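Local coordinates for protein possible TctC subunit of the Tripartite Tricarboxylate Transport(TTT) Family (Rhodopseudomonas palustris, PDB 6HKE) that serves as a periplasmic substrate-binding protein that captures malate and probably delivers it to a tripartite tricarboxylate transporter for uptake, at residues G79-F91 with V294-E306. The protein carries 2 engineered substitutions. Residues are numbered along the deposited sequence; the frame is centred on the assembly and turned at random.
Sequences GHLGTHGAAVALF and VQEEISRWEDVVE. Engineered in segment 294-306: E306 (natural residue Lys). With MLT (D-malate), chain D; LMR ((2S)-2-hydroxybutanedioic acid), chain E.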
ATOM      1  N   GLY A  79       8.018  -2.451  -1.209  1.00 20.06           N
ATOM      2  CA  GLY A  79       7.663  -1.530  -0.129  1.00 20.34           C
ATOM      3  C   GLY A  79       6.579  -0.577  -0.587  1.00 21.60           C
ATOM      4  O   GLY A  79       6.312  -0.488  -1.796  1.00 24.54           O
ATOM      5  N   HIS A  80       5.974   0.136   0.341  1.00 20.31           N
ATOM      6  CA  HIS A  80       4.917   1.109  -0.002  1.00 21.16           C
ATOM      7  C   HIS A  80       4.935   2.242   1.022  1.00 21.27           C
ATOM      8  O   HIS A  80       5.847   2.256   1.883  1.00 20.77           O
ATOM      9  CB  HIS A  80       3.587   0.376  -0.170  1.00 19.89           C
ATOM     10  CG  HIS A  80       3.073  -0.316   1.043  1.00 18.58           C
ATOM     11  ND1 HIS A  80       3.418   0.066   2.312  1.00 18.29           N
ATOM     12  CD2 HIS A  80       2.153  -1.295   1.162  1.00 18.83           C
ATOM     13  CE1 HIS A  80       2.756  -0.675   3.186  1.00 20.72           C
ATOM     14  NE2 HIS A  80       1.965  -1.534   2.495  1.00 20.28           N
ATOM     15  N   LEU A  81       3.956   3.130   0.909  1.00 22.50           N
ATOM     16  CA  LEU A  81       3.815   4.337   1.750  1.00 24.94           C
ATOM     17  C   LEU A  81       3.961   3.977   3.233  1.00 24.03           C
ATOM     18  O   LEU A  81       4.442   4.842   3.970  1.00 25.28           O
ATOM     19  CB  LEU A  81       2.462   4.988   1.440  1.00 26.41           C
ATOM     20  CG  LEU A  81       1.975   6.037   2.440  1.00 26.13           C
ATOM     21  CD1 LEU A  81       1.106   7.071   1.741  1.00 27.92           C
ATOM     22  CD2 LEU A  81       1.186   5.373   3.560  1.00 26.39           C
ATOM     23  N   GLY A  82       3.549   2.772   3.655  1.00 23.61           N
ATOM     24  CA  GLY A  82       3.687   2.306   5.050  1.00 22.32           C
ATOM     25  C   GLY A  82       5.103   1.840   5.370  1.00 22.43           C
ATOM     26  O   GLY A  82       5.772   2.451   6.209  1.00 22.31           O
ATOM     27  N   THR A  83       5.575   0.778   4.727  1.00 23.27           N
ATOM     28  CA  THR A  83       6.799   0.061   5.159  1.00 22.59           C
ATOM     29  C   THR A  83       8.007   0.969   4.960  1.00 23.18           C
ATOM     30  O   THR A  83       8.976   0.813   5.721  1.00 22.83           O
ATOM     31  CB  THR A  83       6.960  -1.239   4.381  1.00 23.69           C
ATOM     32  OG1 THR A  83       7.059  -0.882   3.002  1.00 23.47           O
ATOM     33  CG2 THR A  83       5.800  -2.175   4.618  1.00 23.75           C
ATOM     34  N   HIS A  84       7.939   1.874   3.972  1.00 22.34           N
ATOM     35  CA  HIS A  84       9.083   2.697   3.523  1.00 22.09           C
ATOM     36  C   HIS A  84       8.746   4.181   3.616  1.00 23.12           C
ATOM     37  O   HIS A  84       9.351   4.960   2.851  1.00 22.36           O
ATOM     38  CB  HIS A  84       9.499   2.284   2.113  1.00 22.36           C
ATOM     39  CG  HIS A  84      10.250   1.003   2.108  1.00 22.56           C
ATOM     40  ND1 HIS A  84       9.639  -0.198   2.356  1.00 22.66           N
ATOM     41  CD2 HIS A  84      11.566   0.749   1.934  1.00 23.52           C
ATOM     42  CE1 HIS A  84      10.554  -1.152   2.326  1.00 24.59           C
ATOM     43  NE2 HIS A  84      11.756  -0.594   2.064  1.00 22.43           N
ATOM     44  N   GLY A  85       7.850   4.559   4.534  1.00 23.20           N
ATOM     45  CA  GLY A  85       7.374   5.949   4.666  1.00 23.34           C
ATOM     46  C   GLY A  85       6.888   6.232   6.069  1.00 23.73           C
ATOM     47  O   GLY A  85       7.722   6.575   6.924  1.00 23.03           O
ATOM     48  N   ALA A  86       5.582   6.071   6.283  1.00 25.83           N
ATOM     49  CA  ALA A  86       4.870   6.314   7.557  1.00 26.54           C
ATOM     50  C   ALA A  86       5.524   5.527   8.699  1.00 26.40           C
ATOM     51  O   ALA A  86       5.475   6.033   9.814  1.00 28.89           O
ATOM     52  CB  ALA A  86       3.406   5.980   7.417  1.00 24.97           C
ATOM     53  N   ALA A  87       6.117   4.358   8.443  1.00 26.16           N
ATOM     54  CA  ALA A  87       6.653   3.462   9.501  1.00 28.11           C
ATOM     55  C   ALA A  87       7.693   4.202  10.362  1.00 29.90           C
ATOM     56  O   ALA A  87       7.773   3.935  11.584  1.00 26.95           O
ATOM     57  CB  ALA A  87       7.234   2.217   8.886  1.00 27.94           C
ATOM     58  N   VAL A  88       8.475   5.097   9.758  1.00 31.69           N
ATOM     59  CA  VAL A  88       9.530   5.883  10.472  1.00 33.76           C
ATOM     60  C   VAL A  88       8.858   6.659  11.606  1.00 33.48           C
ATOM     61  O   VAL A  88       9.294   6.502  12.756  1.00 33.91           O
ATOM     62  CB  VAL A  88      10.301   6.806   9.515  1.00 32.46           C
ATOM     63  CG1 VAL A  88      11.298   7.681  10.265  1.00 32.88           C
ATOM     64  CG2 VAL A  88      10.995   6.001   8.422  1.00 32.96           C
ATOM     65  N   ALA A  89       7.769   7.367  11.299  1.00 34.20           N
ATOM     66  CA  ALA A  89       7.011   8.220  12.243  1.00 35.45           C
ATOM     67  C   ALA A  89       6.146   7.388  13.204  1.00 38.83           C
ATOM     68  O   ALA A  89       5.984   7.849  14.345  1.00 43.18           O
ATOM     69  CB  ALA A  89       6.169   9.210  11.477  1.00 36.86           C
ATOM     70  N   LEU A  90       5.571   6.254  12.767  1.00 38.12           N
ATOM     71  CA  LEU A  90       4.473   5.559  13.495  1.00 40.14           C
ATOM     72  C   LEU A  90       4.962   4.301  14.224  1.00 46.39           C
ATOM     73  O   LEU A  90       4.209   3.829  15.098  1.00 49.98           O
ATOM     74  CB  LEU A  90       3.371   5.145  12.512  1.00 40.41           C
ATOM     75  CG  LEU A  90       2.799   6.238  11.616  1.00 39.24           C
ATOM     76  CD1 LEU A  90       1.624   5.692  10.823  1.00 39.62           C
ATOM     77  CD2 LEU A  90       2.384   7.459  12.417  1.00 40.34           C
ATOM     78  N   PHE A  91       6.089   3.715  13.805  1.00 50.02           N
ATOM     79  CA  PHE A  91       6.591   2.400  14.287  1.00 55.18           C
ATOM     80  C   PHE A  91       7.723   2.645  15.279  1.00 53.63           C
ATOM     81  O   PHE A  91       8.781   3.159  14.923  1.00 47.38           O
ATOM     82  CB  PHE A  91       7.040   1.504  13.127  1.00 58.01           C
ATOM     83  CG  PHE A  91       6.995   0.022  13.409  1.00 62.20           C
ATOM     84  CD1 PHE A  91       7.932  -0.577  14.244  1.00 68.45           C
ATOM     85  CD2 PHE A  91       6.031  -0.786  12.823  1.00 65.25           C
ATOM     86  CE1 PHE A  91       7.897  -1.942  14.499  1.00 65.77           C
ATOM     87  CE2 PHE A  91       5.994  -2.150  13.081  1.00 63.65           C
ATOM     88  CZ  PHE A  91       6.924  -2.725  13.918  1.00 63.58           C
ATOM     89  N   VAL A 294      10.039   8.292  -1.130  1.00 23.65           N
ATOM     90  CA  VAL A 294      10.404   7.804   0.234  1.00 24.08           C
ATOM     91  C   VAL A 294      10.719   9.025   1.116  1.00 25.19           C
ATOM     92  O   VAL A 294      10.172   9.114   2.240  1.00 25.35           O
ATOM     93  CB  VAL A 294      11.549   6.769   0.216  1.00 23.86           C
ATOM     94  CG1 VAL A 294      12.125   6.517   1.608  1.00 23.45           C
ATOM     95  CG2 VAL A 294      11.113   5.440  -0.377  1.00 25.63           C
ATOM     96  N   GLN A 295      11.537   9.960   0.630  1.00 27.93           N
ATOM     97  CA  GLN A 295      11.967  11.150   1.420  1.00 28.70           C
ATOM     98  C   GLN A 295      10.724  11.960   1.819  1.00 26.57           C
ATOM     99  O   GLN A 295      10.569  12.257   3.022  1.00 22.90           O
ATOM    100  CB  GLN A 295      12.974  11.995   0.641  1.00 31.66           C
ATOM    101  CG  GLN A 295      13.918  12.773   1.539  1.00 36.45           C
ATOM    102  CD  GLN A 295      14.907  11.890   2.265  1.00 42.24           C
ATOM    103  OE1 GLN A 295      15.328  10.827   1.785  1.00 44.09           O
ATOM    104  NE2 GLN A 295      15.312  12.347   3.440  1.00 44.53           N
ATOM    105  N   GLU A 296       9.848  12.252   0.854  1.00 26.73           N
ATOM    106  CA  GLU A 296       8.610  13.054   1.057  1.00 28.13           C
ATOM    107  C   GLU A 296       7.650  12.316   1.994  1.00 27.55           C
ATOM    108  O   GLU A 296       7.099  12.964   2.887  1.00 25.46           O
ATOM    109  CB  GLU A 296       7.939  13.353  -0.281  1.00 30.01           C
ATOM    110  CG  GLU A 296       8.659  14.428  -1.065  1.00 32.81           C
ATOM    111  CD  GLU A 296       8.261  14.530  -2.527  1.00 37.04           C
ATOM    112  OE1 GLU A 296       7.637  13.574  -3.043  1.00 40.82           O
ATOM    113  OE2 GLU A 296       8.586  15.565  -3.157  1.00 39.07           O
ATOM    114  N   GLU A 297       7.466  11.006   1.805  1.00 28.42           N
ATOM    115  CA  GLU A 297       6.573  10.197   2.675  1.00 28.54           C
ATOM    116  C   GLU A 297       7.111  10.215   4.108  1.00 27.26           C
ATOM    117  O   GLU A 297       6.311  10.443   5.017  1.00 25.19           O
ATOM    118  CB  GLU A 297       6.399   8.759   2.181  1.00 27.71           C
ATOM    119  CG  GLU A 297       4.994   8.225   2.420  1.00 27.23           C
ATOM    120  CD  GLU A 297       3.870   9.114   1.894  1.00 28.45           C
ATOM    121  OE1 GLU A 297       3.083   9.614   2.722  1.00 29.58           O
ATOM    122  OE2 GLU A 297       3.769   9.308   0.661  1.00 25.40           O
ATOM    123  N   ILE A 298       8.409  10.014   4.309  1.00 27.56           N
ATOM    124  CA  ILE A 298       9.005  10.007   5.682  1.00 29.86           C
ATOM    125  C   ILE A 298       8.639  11.324   6.383  1.00 30.63           C
ATOM    126  O   ILE A 298       8.161  11.242   7.530  1.00 33.73           O
ATOM    127  CB  ILE A 298      10.528   9.749   5.657  1.00 29.24           C
ATOM    128  CG1 ILE A 298      10.840   8.301   5.273  1.00 28.57           C
ATOM    129  CG2 ILE A 298      11.174  10.128   6.987  1.00 29.77           C
ATOM    130  CD1 ILE A 298      12.320   7.969   5.151  1.00 27.85           C
ATOM    131  N   SER A 299       8.836  12.474   5.722  1.00 31.50           N
ATOM    132  CA  SER A 299       8.648  13.838   6.292  1.00 33.72           C
ATOM    133  C   SER A 299       7.164  14.096   6.538  1.00 36.92           C
ATOM    134  O   SER A 299       6.835  14.693   7.595  1.00 36.74           O
ATOM    135  CB  SER A 299       9.195  14.942   5.411  1.00 33.84           C
ATOM    136  OG  SER A 299      10.319  14.518   4.674  1.00 35.26           O
ATOM    137  N   ARG A 300       6.326  13.714   5.567  1.00 35.87           N
ATOM    138  CA  ARG A 300       4.852  13.899   5.604  1.00 37.27           C
ATOM    139  C   ARG A 300       4.328  13.289   6.916  1.00 34.85           C
ATOM    140  O   ARG A 300       3.641  14.000   7.656  1.00 33.59           O
ATOM    141  CB  ARG A 300       4.243  13.326   4.314  1.00 39.69           C
ATOM    142  CG  ARG A 300       2.746  13.528   4.159  1.00 40.49           C
ATOM    143  CD  ARG A 300       1.966  12.519   4.982  1.00 44.88           C
ATOM    144  NE  ARG A 300       0.515  12.721   5.003  1.00 48.60           N
ATOM    145  CZ  ARG A 300      -0.349  12.209   4.130  1.00 46.98           C
ATOM    146  NH1 ARG A 300      -1.637  12.462   4.279  1.00 49.83           N
ATOM    147  NH2 ARG A 300       0.064  11.456   3.121  1.00 45.96           N
ATOM    148  N   TRP A 301       4.701  12.047   7.238  1.00 33.19           N
ATOM    149  CA  TRP A 301       4.193  11.324   8.438  1.00 34.53           C
ATOM    150  C   TRP A 301       4.885  11.792   9.720  1.00 37.99           C
ATOM    151  O   TRP A 301       4.289  11.574  10.786  1.00 43.19           O
ATOM    152  CB  TRP A 301       4.298   9.808   8.251  1.00 31.57           C
ATOM    153  CG  TRP A 301       3.342   9.356   7.196  1.00 27.98           C
ATOM    154  CD1 TRP A 301       3.627   9.140   5.885  1.00 26.57           C
ATOM    155  CD2 TRP A 301       1.918   9.221   7.326  1.00 25.63           C
ATOM    156  NE1 TRP A 301       2.494   8.799   5.204  1.00 25.89           N
ATOM    157  CE2 TRP A 301       1.426   8.856   6.056  1.00 26.01           C
ATOM    158  CE3 TRP A 301       1.020   9.332   8.388  1.00 24.60           C
ATOM    159  CZ2 TRP A 301       0.078   8.600   5.823  1.00 24.12           C
ATOM    160  CZ3 TRP A 301      -0.312   9.089   8.152  1.00 24.54           C
ATOM    161  CH2 TRP A 301      -0.772   8.711   6.893  1.00 24.62           C
ATOM    162  N   GLU A 302       6.088  12.370   9.629  1.00 39.38           N
ATOM    163  CA  GLU A 302       6.731  13.093  10.760  1.00 40.73           C
ATOM    164  C   GLU A 302       5.865  14.313  11.112  1.00 40.05           C
ATOM    165  O   GLU A 302       5.666  14.521  12.296  1.00 39.23           O
ATOM    166  CB  GLU A 302       8.179  13.465  10.435  1.00 41.20           C
ATOM    167  CG  GLU A 302       9.181  12.361  10.764  1.00 46.22           C
ATOM    168  CD  GLU A 302      10.547  12.431  10.070  1.00 48.48           C
ATOM    169  OE1 GLU A 302      10.732  13.293   9.177  1.00 48.23           O
ATOM    170  OE2 GLU A 302      11.429  11.597  10.406  1.00 47.95           O
ATOM    171  N   ASP A 303       5.333  15.044  10.119  1.00 43.75           N
ATOM    172  CA  ASP A 303       4.405  16.202  10.296  1.00 45.40           C
ATOM    173  C   ASP A 303       3.069  15.769  10.923  1.00 47.91           C
ATOM    174  O   ASP A 303       2.599  16.493  11.832  1.00 52.30           O
ATOM    175  CB  ASP A 303       4.092  16.922   8.982  1.00 45.13           C
ATOM    176  CG  ASP A 303       5.252  17.720   8.414  1.00 46.04           C
ATOM    177  OD1 ASP A 303       6.401  17.461   8.820  1.00 46.85           O
ATOM    178  OD2 ASP A 303       5.000  18.576   7.549  1.00 47.64           O
ATOM    179  N   VAL A 304       2.459  14.682  10.427  1.00 45.77           N
ATOM    180  CA  VAL A 304       1.183  14.095  10.940  1.00 45.61           C
ATOM    181  C   VAL A 304       1.319  13.811  12.445  1.00 46.48           C
ATOM    182  O   VAL A 304       0.351  14.084  13.165  1.00 48.41           O
ATOM    183  CB  VAL A 304       0.776  12.820  10.166  1.00 47.42           C
ATOM    184  CG1 VAL A 304      -0.357  12.064  10.851  1.00 47.77           C
ATOM    185  CG2 VAL A 304       0.412  13.108   8.713  1.00 46.63           C
ATOM    186  N   VAL A 305       2.452  13.260  12.897  1.00 44.35           N
ATOM    187  CA  VAL A 305       2.720  12.960  14.337  1.00 51.74           C
ATOM    188  C   VAL A 305       2.841  14.292  15.098  1.00 57.32           C
ATOM    189  O   VAL A 305       2.412  14.336  16.260  1.00 59.58           O
ATOM    190  CB  VAL A 305       3.960  12.054  14.514  1.00 53.73           C
ATOM    191  CG1 VAL A 305       4.421  11.956  15.965  1.00 53.89           C
ATOM    192  CG2 VAL A 305       3.708  10.657  13.964  1.00 54.07           C
ATOM    193  N   GLU A 306       3.355  15.344  14.447  1.00 60.23           N
ATOM    194  CA  GLU A 306       3.564  16.705  15.020  1.00 63.10           C
ATOM    195  C   GLU A 306       2.454  17.648  14.536  1.00 60.35           C
ATOM    196  O   GLU A 306       1.540  18.009  15.270  1.00 57.80           O
ATOM    197  CB  GLU A 306       4.925  17.265  14.594  1.00 64.94           C
ATOM    198  CG  GLU A 306       6.085  16.289  14.753  1.00 69.72           C
ATOM    199  CD  GLU A 306       6.774  16.281  16.109  1.00 73.23           C
ATOM    200  OE1 GLU A 306       6.065  16.264  17.134  1.00 76.60           O
ATOM    201  OE2 GLU A 306       8.022  16.278  16.136  1.00 72.34           O
TER
HETATM  202  C1  MLT D 401      -1.107  -2.409   3.787  0.50 25.58           C
HETATM  203  O1  MLT D 401      -0.164  -1.593   3.882  0.50 27.17           O
HETATM  204  O2  MLT D 401      -2.194  -2.192   4.369  0.50 27.40           O
HETATM  205  C2  MLT D 401      -0.888  -3.677   2.994  0.50 24.87           C
HETATM  206  O3  MLT D 401      -0.344  -3.523   1.667  0.50 24.46           O
HETATM  207  C3  MLT D 401      -2.174  -4.407   2.740  0.50 25.36           C
HETATM  208  C4  MLT D 401      -1.733  -5.641   1.997  0.50 25.30           C
HETATM  209  O4  MLT D 401      -1.018  -5.529   0.965  0.50 23.34           O
HETATM  210  O5  MLT D 401      -2.087  -6.729   2.496  0.50 25.36           O
HETATM  211  C1  LMR E 402      -1.412  -2.316   3.846  0.50 21.59           C
HETATM  212  O1A LMR E 402      -0.208  -2.129   4.084  0.50 22.44           O
HETATM  213  O1B LMR E 402      -2.353  -1.696   4.407  0.50 21.49           O
HETATM  214  C2  LMR E 402      -1.765  -3.363   2.778  0.50 21.68           C
HETATM  215  O2  LMR E 402      -1.065  -3.210   1.547  0.50 21.27           O
HETATM  216  C3  LMR E 402      -1.519  -4.798   3.253  0.50 22.34           C
HETATM  217  C4  LMR E 402      -1.624  -5.693   2.030  0.50 22.43           C
HETATM  218  O4A LMR E 402      -2.563  -6.510   1.991  0.50 23.07           O
HETATM  219  O4B LMR E 402      -0.795  -5.540   1.100  0.50 20.64           O
HETATM  220  O   HOH W   1       7.631   8.860   8.434  1.00 34.38           O
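In this periplasmic binding protein of the type II class, the short helix 82-90, which follows malate-binding H80, packs along the C-terminal helix 287-305 through A86 and W301. The axes of helix 82-90 and segment 294-305 approach to 7.2 Å, 30° apart, and G85, A86 and A89 keep that side of the short helix thin, so G85 CA comes 4.5 Å from I298 CA. A86 CB lies over one indole face, 3.4 Å from the centroid of the W301 five-membered ring, a CH-pi contact; R300 CD covers the opposite face. W301 NE1 makes a weak hydrogen bond to E297 OE1 of its own helix. The L81 side chain, its CG anti to the backbone N (chi1 165°), runs at about a right angle to that of W301 and sets CD1 3.4 Å from E297 OE1, while E297 OE2 accepts a hydrogen bond from W238 NE1. One turn on, A89 CB packs 3.8 Å from W301 CB, and L90 CD2 meets V305 CG2. At the kink near V88 and A89, a water donates to G85 O and I298 O and weakly accepts from A89 N, linking both backbones. H80 and T83 form a capping box, and H80 NE2 donates to O1A of (S)-malate and more weakly to O1 of D-malate. Around this pair, strand 236-244 takes V294 and H84, whereas helix 150-162 covers A86, L90 and R300.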